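Local coordinates for protein putative invasin (Yersinia pseudotuberculosis IP 31758, PDB 5N40) that probably attaches the bacterium to host cells, as an adhesin of the invasin family that carries immunoglobulin-like domains and a C-type lectin-like domain, at residues V186-P191 against V214-I219; N192-Q197 against A227-N232; T220-A225 against N263-A268. The protein carries 1 engineered substitution. All blocks are in the same frame, centred on the assembly; numbering follows the deposited sequence.

Contact 1 of 3, residues V186-P191 against V214-I219; sequences VSVTDP and VTFNVI
Buried apolar packing between the two facing sheets of a beta sandwich joins Phe216 to Val188, Thr189 and Asp190, where strand 183-189 leaves its sheet. The axes of the short strands pass 8.8 Å apart at 45°, so the strands are not neighbours in one sheet and meet through side chains. The Phe216 ring does most of the work. Phe216 CG is anti to the carbonyl carbon (chi1 -68°), beside the backbone N. The chain leaving strand 183-189 crosses one ring face, with Asp190 N above the centre and Thr189 C displaced toward the rim. Asp190 CB adds a CH-pi contact over the same face, 3.7 Å from the ring centroid. At the far end of the ring, close to its plane, Val188 O approaches Phe216 CZ at 3.3 Å. This is the core of the bacterial immunoglobulin-like domain, in which Ile123 of strand 123-131 also packs on Phe216 and Val214. Val188 points inward from its strand, and its CG1, anti to the backbone N, touches Phe216 CZ at 4.0 Å while the two side chains cross at about a right angle. Val214 CG2 is a looser neighbour of Val188 CG1, at 4.5 Å. The carboxylate of Asp190 is turned 79° from the ring plane. One water donates both its hydrogens, to Asp190 OD2 (2.8 Å) and to the backbone Phe216 O, bridging the two strand ends and supplying a polar partner to a carboxylate in buried surroundings.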
# COMPACT_ATOMS: atom_id res chain seq x y z
N VAL A 186 -0.73 8.10 -2.68
CA VAL A 186 -1.90 7.25 -2.57
C VAL A 186 -2.23 7.04 -1.10
O VAL A 186 -1.40 7.22 -0.21
CB VAL A 186 -1.70 5.89 -3.27
CG1 VAL A 186 -1.38 6.10 -4.75
CG2 VAL A 186 -0.60 5.08 -2.60
N SER A 187 -3.48 6.64 -0.86
CA SER A 187 -4.00 6.38 0.47
C SER A 187 -4.05 4.88 0.72
O SER A 187 -4.71 4.15 -0.03
CB SER A 187 -5.39 7.00 0.63
OG SER A 187 -5.86 6.83 1.95
N VAL A 188 -3.36 4.43 1.76
CA VAL A 188 -3.22 3.01 2.08
C VAL A 188 -4.03 2.71 3.34
O VAL A 188 -3.87 3.39 4.36
CB VAL A 188 -1.75 2.61 2.28
CG1 VAL A 188 -1.63 1.10 2.45
CG2 VAL A 188 -0.90 3.10 1.12
N THR A 189 -4.84 1.65 3.28
CA THR A 189 -5.64 1.20 4.42
C THR A 189 -5.57 -0.32 4.51
O THR A 189 -5.23 -1.01 3.55
CB THR A 189 -7.11 1.64 4.31
OG1 THR A 189 -7.65 1.18 3.06
CG2 THR A 189 -7.25 3.15 4.42
N ASP A 190 -5.94 -0.84 5.68
CA ASP A 190 -5.90 -2.28 5.95
C ASP A 190 -7.16 -2.68 6.72
O ASP A 190 -7.08 -3.22 7.83
CB ASP A 190 -4.63 -2.65 6.71
CG ASP A 190 -4.30 -4.13 6.65
OD1 ASP A 190 -5.01 -4.89 5.95
OD2 ASP A 190 -3.33 -4.55 7.33
N PRO A 191 -8.34 -2.44 6.14
CA PRO A 191 -9.59 -2.68 6.90
C PRO A 191 -9.79 -4.12 7.33
O PRO A 191 -10.50 -4.37 8.31
CB PRO A 191 -10.68 -2.22 5.91
CG PRO A 191 -10.05 -2.29 4.57
CD PRO A 191 -8.60 -1.95 4.78
N VAL A 214 4.41 -0.81 5.75
CA VAL A 214 3.26 -0.20 6.40
C VAL A 214 2.71 -1.19 7.42
O VAL A 214 2.61 -2.39 7.16
CB VAL A 214 2.17 0.21 5.38
CG1 VAL A 214 2.70 1.33 4.48
CG2 VAL A 214 1.71 -0.99 4.56
N THR A 215 2.37 -0.68 8.60
CA THR A 215 1.87 -1.49 9.69
C THR A 215 0.55 -0.90 10.15
O THR A 215 0.45 0.31 10.36
CB THR A 215 2.88 -1.53 10.85
OG1 THR A 215 4.10 -2.11 10.38
CG2 THR A 215 2.35 -2.35 12.02
N PHE A 216 -0.47 -1.75 10.28
CA PHE A 216 -1.78 -1.34 10.77
C PHE A 216 -2.11 -2.15 12.00
O PHE A 216 -2.26 -3.38 11.93
CB PHE A 216 -2.85 -1.50 9.69
CG PHE A 216 -2.69 -0.55 8.52
CD1 PHE A 216 -1.86 -0.87 7.44
CD2 PHE A 216 -3.35 0.66 8.51
CE1 PHE A 216 -1.73 0.01 6.37
CE2 PHE A 216 -3.21 1.54 7.46
CZ PHE A 216 -2.40 1.21 6.38
N ASN A 217 -2.21 -1.47 13.14
CA ASN A 217 -2.43 -2.13 14.42
C ASN A 217 -3.83 -2.69 14.52
O ASN A 217 -4.80 -2.04 14.11
CB ASN A 217 -2.21 -1.14 15.56
CG ASN A 217 -0.82 -0.59 15.60
OD1 ASN A 217 0.16 -1.32 15.39
ND2 ASN A 217 -0.70 0.71 15.89
N VAL A 218 -3.94 -3.88 15.10
CA VAL A 218 -5.22 -4.51 15.41
C VAL A 218 -5.57 -4.21 16.87
O VAL A 218 -4.69 -4.18 17.74
CB VAL A 218 -5.15 -6.02 15.14
CG1 VAL A 218 -4.28 -6.73 16.18
CG2 VAL A 218 -6.55 -6.61 15.08
N ILE A 219 -6.86 -3.99 17.14
CA ILE A 219 -7.22 -3.51 18.47
C ILE A 219 -7.02 -4.60 19.52
O ILE A 219 -6.78 -4.30 20.70
CB ILE A 219 -8.67 -2.98 18.45
CG1 ILE A 219 -9.00 -2.20 19.74
CG2 ILE A 219 -9.67 -4.12 18.24
CD1 ILE A 219 -8.23 -0.89 19.90
O HOH W 1 -2.94 -5.27 10.04

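Contact 2 of 3, residues N192-Q197 against A227-N232; sequences NGIGVQ and ASMWGN
Trp230 lays the pyrrole side of its indole alongside Gln197, with NE1 3.7 Å from Gln197 CB and CD1 3.7 Å from Gln197 N. The two side chains run side by side in the same direction, and the Gln197 amide is tilted only 27° from the indole plane. Gly195 O sits in the plane of the ring at its edge, 3.4 Å from Trp230 CD1, and also accepts the backbone N-H of Trp230 at 2.9 Å. That bond is nearly straight at the hydrogen (168°), although the donor stands above the carbonyl plane. The contact belongs to the junction between the immunoglobulin-like domain, whose loop, residues 192-196, leads into strand 197-204, and the C-type lectin-like adhesion domain that follows it. A CB on Gly195 would clash with Trp230 O and press on Met229 CB, and at these backbone angles would also jam against Ile194 O, so the site calls for glycine on both counts. Met229 is bent at chi2 and chi3, and its CE curls back to the loop, 3.4 Å from Ile194 O. The same methyl meets Ile194 CG1 and Val196 CG1, each at 4.0 Å. Thr215 and Asn217 of strand 209-217 also touch Trp230.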
# COMPACT_ATOMS: atom_id res chain seq x y z
N ASN A 192 -9.19 -5.09 6.63
CA ASN A 192 -9.30 -6.50 6.99
C ASN A 192 -8.00 -7.04 7.57
O ASN A 192 -7.77 -8.25 7.56
CB ASN A 192 -9.73 -7.31 5.77
CG ASN A 192 -11.07 -6.86 5.22
OD1 ASN A 192 -12.09 -6.95 5.91
ND2 ASN A 192 -11.08 -6.38 3.99
N GLY A 193 -7.14 -6.17 8.09
CA GLY A 193 -5.89 -6.62 8.67
C GLY A 193 -6.08 -7.29 10.01
O GLY A 193 -7.07 -7.08 10.71
N ILE A 194 -5.10 -8.12 10.38
CA ILE A 194 -5.11 -8.76 11.69
C ILE A 194 -3.92 -8.33 12.55
O ILE A 194 -3.63 -8.95 13.56
CB ILE A 194 -5.20 -10.30 11.56
CG1 ILE A 194 -3.95 -10.89 10.89
CG2 ILE A 194 -6.46 -10.67 10.78
CD1 ILE A 194 -3.94 -12.42 10.88
N GLY A 195 -3.23 -7.25 12.17
CA GLY A 195 -2.13 -6.71 12.96
C GLY A 195 -0.77 -7.05 12.40
O GLY A 195 0.08 -7.62 13.09
N VAL A 196 -0.54 -6.69 11.14
CA VAL A 196 0.66 -7.12 10.43
C VAL A 196 1.39 -5.93 9.83
O VAL A 196 0.82 -4.86 9.58
CB VAL A 196 0.33 -8.16 9.34
CG1 VAL A 196 -0.22 -9.43 9.96
CG2 VAL A 196 -0.66 -7.61 8.33
N GLN A 197 2.69 -6.14 9.60
CA GLN A 197 3.54 -5.23 8.85
C GLN A 197 3.63 -5.75 7.42
O GLN A 197 4.09 -6.87 7.20
CB GLN A 197 4.92 -5.15 9.49
CG GLN A 197 5.93 -4.30 8.73
CD GLN A 197 7.36 -4.61 9.15
OE1 GLN A 197 8.06 -5.39 8.49
NE2 GLN A 197 7.81 -3.99 10.22
N ALA A 227 4.27 -8.72 22.24
CA ALA A 227 3.05 -9.20 21.60
C ALA A 227 3.38 -9.91 20.29
O ALA A 227 4.39 -9.64 19.64
CB ALA A 227 2.10 -8.04 21.32
N SER A 228 2.50 -10.84 19.91
CA SER A 228 2.67 -11.56 18.65
C SER A 228 2.35 -10.66 17.46
O SER A 228 3.11 -10.61 16.48
CB SER A 228 1.78 -12.80 18.63
OG SER A 228 2.21 -13.76 19.57
N MET A 229 1.24 -9.94 17.52
CA MET A 229 0.78 -9.06 16.46
C MET A 229 1.07 -7.61 16.80
O MET A 229 1.39 -7.25 17.94
CB MET A 229 -0.72 -9.25 16.21
CG MET A 229 -1.21 -10.69 16.27
SD MET A 229 -0.39 -11.80 15.11
CE MET A 229 -0.95 -11.12 13.55
N TRP A 230 0.93 -6.76 15.78
CA TRP A 230 1.01 -5.31 15.97
C TRP A 230 -0.35 -4.79 16.41
O TRP A 230 -1.33 -4.93 15.67
CB TRP A 230 1.45 -4.63 14.68
CG TRP A 230 2.79 -5.04 14.19
CD1 TRP A 230 3.08 -6.04 13.29
CD2 TRP A 230 4.05 -4.46 14.55
NE1 TRP A 230 4.43 -6.10 13.07
CE2 TRP A 230 5.05 -5.15 13.83
CE3 TRP A 230 4.42 -3.42 15.41
CZ2 TRP A 230 6.40 -4.83 13.96
CZ3 TRP A 230 5.75 -3.11 15.53
CH2 TRP A 230 6.73 -3.81 14.82
N GLY A 231 -0.43 -4.16 17.59
CA GLY A 231 -1.71 -3.82 18.18
C GLY A 231 -1.73 -2.46 18.85
O GLY A 231 -0.69 -1.83 19.06
N ASN A 232 -2.95 -2.01 19.19
CA ASN A 232 -3.14 -0.77 19.94
C ASN A 232 -4.22 -0.94 21.00
O ASN A 232 -5.03 -0.04 21.23
CB ASN A 232 -3.51 0.39 19.01
CG ASN A 232 -4.87 0.21 18.37
OD1 ASN A 232 -5.22 -0.89 17.93
ND2 ASN A 232 -5.66 1.28 18.31

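Contact 3 of 3, residues T220-A225 against N263-A268; sequences TSPDSA and NNETWA
A very short hydrogen bond, 2.5 Å from Ser221 OG to Glu265 OE2, ties the loop 220-225 to the start of strand 265-269; at that length its exact geometry is doubtful, but the direction is from serine to carboxylate. Glu265 opens the second strand of a beta hairpin in the C-type lectin-like adhesion domain. The hairpin turns at Asn263 and Asn264, which both have positive phi, as in a type I' turn. A bend at chi2 (-73°) turns Glu265 CD off the extended line, and the buried carboxylate has two further donors: Ser228 N on OE1 and Met229 N on OE2. The two backbone N-H groups alone would probably favour the charged form. Nearer the hairpin turn, Thr220 and Asn263 cross at about a right angle, and their CB atoms meet at 3.7 Å; Thr220 CG2 reaches Asn263 ND2 at 3.8 Å. Two waters fill in the polar links. One donates to Thr220 O and accepts from Asn263 ND2. The other donates to Ser221 OG and to Asn263 O, lies 2.6 Å from the latter, and is also bonded to Thr220 OG1. Ser221 OG thus takes part in two bonds, giving its hydrogen to Glu265 and receiving one from water. Trp267 turns its indole toward the loop while its NE1 bonds to Glu262 O within the hairpin. Thr220 O lies near the plane of that ring at its edge, 4.1 Å from Trp267 CZ2. Pro222 and Trp267 meet tip to tip, with Pro222 CD 3.9 Å from Trp267 CH2.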
# COMPACT_ATOMS: atom_id res chain seq x y z
N THR A 220 -7.06 -5.86 19.11
CA THR A 220 -7.08 -6.99 20.04
C THR A 220 -5.69 -7.46 20.45
O THR A 220 -5.58 -8.50 21.12
CB THR A 220 -7.87 -8.16 19.44
OG1 THR A 220 -7.48 -8.40 18.08
CG2 THR A 220 -9.36 -7.87 19.50
N SER A 221 -4.64 -6.72 20.10
CA SER A 221 -3.30 -7.01 20.56
C SER A 221 -2.74 -5.82 21.33
O SER A 221 -2.94 -4.67 20.93
CB SER A 221 -2.36 -7.33 19.38
OG SER A 221 -2.59 -8.63 18.88
N PRO A 222 -2.02 -6.05 22.42
CA PRO A 222 -1.42 -4.92 23.13
C PRO A 222 -0.21 -4.37 22.37
O PRO A 222 0.46 -5.08 21.62
CB PRO A 222 -1.01 -5.52 24.47
CG PRO A 222 -0.78 -6.96 24.18
CD PRO A 222 -1.69 -7.34 23.04
N ASP A 223 0.04 -3.07 22.58
CA ASP A 223 1.20 -2.40 21.99
C ASP A 223 2.40 -2.69 22.89
O ASP A 223 2.82 -1.87 23.71
CB ASP A 223 0.95 -0.91 21.84
CG ASP A 223 2.11 -0.20 21.14
OD1 ASP A 223 2.95 -0.88 20.52
OD2 ASP A 223 2.17 1.05 21.21
N SER A 224 2.92 -3.90 22.73
CA SER A 224 4.05 -4.39 23.50
C SER A 224 5.02 -5.08 22.56
O SER A 224 4.59 -5.81 21.66
CB SER A 224 3.61 -5.38 24.58
OG SER A 224 4.70 -6.16 25.03
N ALA A 225 6.32 -4.86 22.76
CA ALA A 225 7.30 -5.56 21.94
C ALA A 225 7.22 -7.07 22.11
O ALA A 225 7.75 -7.81 21.27
CB ALA A 225 8.71 -5.06 22.27
N ASN A 263 -7.40 -14.28 20.35
CA ASN A 263 -7.11 -13.17 19.44
C ASN A 263 -5.62 -13.12 19.11
O ASN A 263 -5.01 -12.05 19.11
CB ASN A 263 -7.59 -11.84 20.02
CG ASN A 263 -9.08 -11.85 20.32
OD1 ASN A 263 -9.86 -12.49 19.61
ND2 ASN A 263 -9.48 -11.16 21.38
N ASN A 264 -5.05 -14.29 18.84
CA ASN A 264 -3.67 -14.43 18.36
C ASN A 264 -2.64 -13.97 19.38
O ASN A 264 -1.49 -13.65 19.03
CB ASN A 264 -3.48 -13.68 17.04
CG ASN A 264 -4.23 -14.33 15.90
OD1 ASN A 264 -4.26 -15.56 15.78
ND2 ASN A 264 -4.85 -13.52 15.05
N GLU A 265 -3.02 -13.93 20.66
CA GLU A 265 -2.11 -13.64 21.75
C GLU A 265 -2.32 -14.66 22.87
O GLU A 265 -3.39 -15.26 23.00
CB GLU A 265 -2.34 -12.22 22.30
CG GLU A 265 -2.29 -11.11 21.26
CD GLU A 265 -0.88 -10.83 20.74
OE1 GLU A 265 0.09 -11.35 21.34
OE2 GLU A 265 -0.76 -10.09 19.73
N THR A 266 -1.28 -14.84 23.68
CA THR A 266 -1.30 -15.77 24.81
C THR A 266 -1.34 -14.97 26.11
O THR A 266 -0.41 -14.22 26.42
CB THR A 266 -0.08 -16.69 24.79
OG1 THR A 266 -0.11 -17.47 23.59
CG2 THR A 266 -0.09 -17.63 25.99
N TRP A 267 -2.40 -15.17 26.87
CA TRP A 267 -2.69 -14.36 28.04
C TRP A 267 -2.41 -15.12 29.33
O TRP A 267 -2.62 -16.33 29.41
CB TRP A 267 -4.14 -13.90 28.02
CG TRP A 267 -4.46 -13.12 26.80
CD1 TRP A 267 -5.01 -13.58 25.64
CD2 TRP A 267 -4.21 -11.73 26.59
NE1 TRP A 267 -5.15 -12.56 24.74
CE2 TRP A 267 -4.66 -11.41 25.30
CE3 TRP A 267 -3.66 -10.72 27.39
CZ2 TRP A 267 -4.57 -10.12 24.78
CZ3 TRP A 267 -3.58 -9.45 26.88
CH2 TRP A 267 -4.02 -9.15 25.58
N ALA A 268 -1.94 -14.39 30.33
CA ALA A 268 -1.81 -14.93 31.67
C ALA A 268 -3.19 -15.03 32.33
O ALA A 268 -4.05 -14.17 32.13
CB ALA A 268 -0.89 -14.05 32.52
O HOH W 2 -7.64 -9.52 22.79
O HOH W 3 -5.00 -9.69 17.91

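Overall arrangement
In space the three contacts follow one another from the immunoglobulin-like domain into the adhesion domain, though contact 2 interleaves with the others along the chain. Contact 1 is sandwich core, ring and aliphatic packing with a single bridging water; contact 2 is partly buried and mixes a backbone bond with indole and methionine packing; contact 3 is buried yet largely polar, built round a carboxylate and two waters. Strand 209-217 and the chain after it supply a segment to each. Contacts 1 and 2 are linked by probable backbone bonds of Val218 with Trp230 and Asn232. The carboxylate of contact 3 is shared with contact 2. The centres of contacts 1 and 3 lie about 18 Å apart.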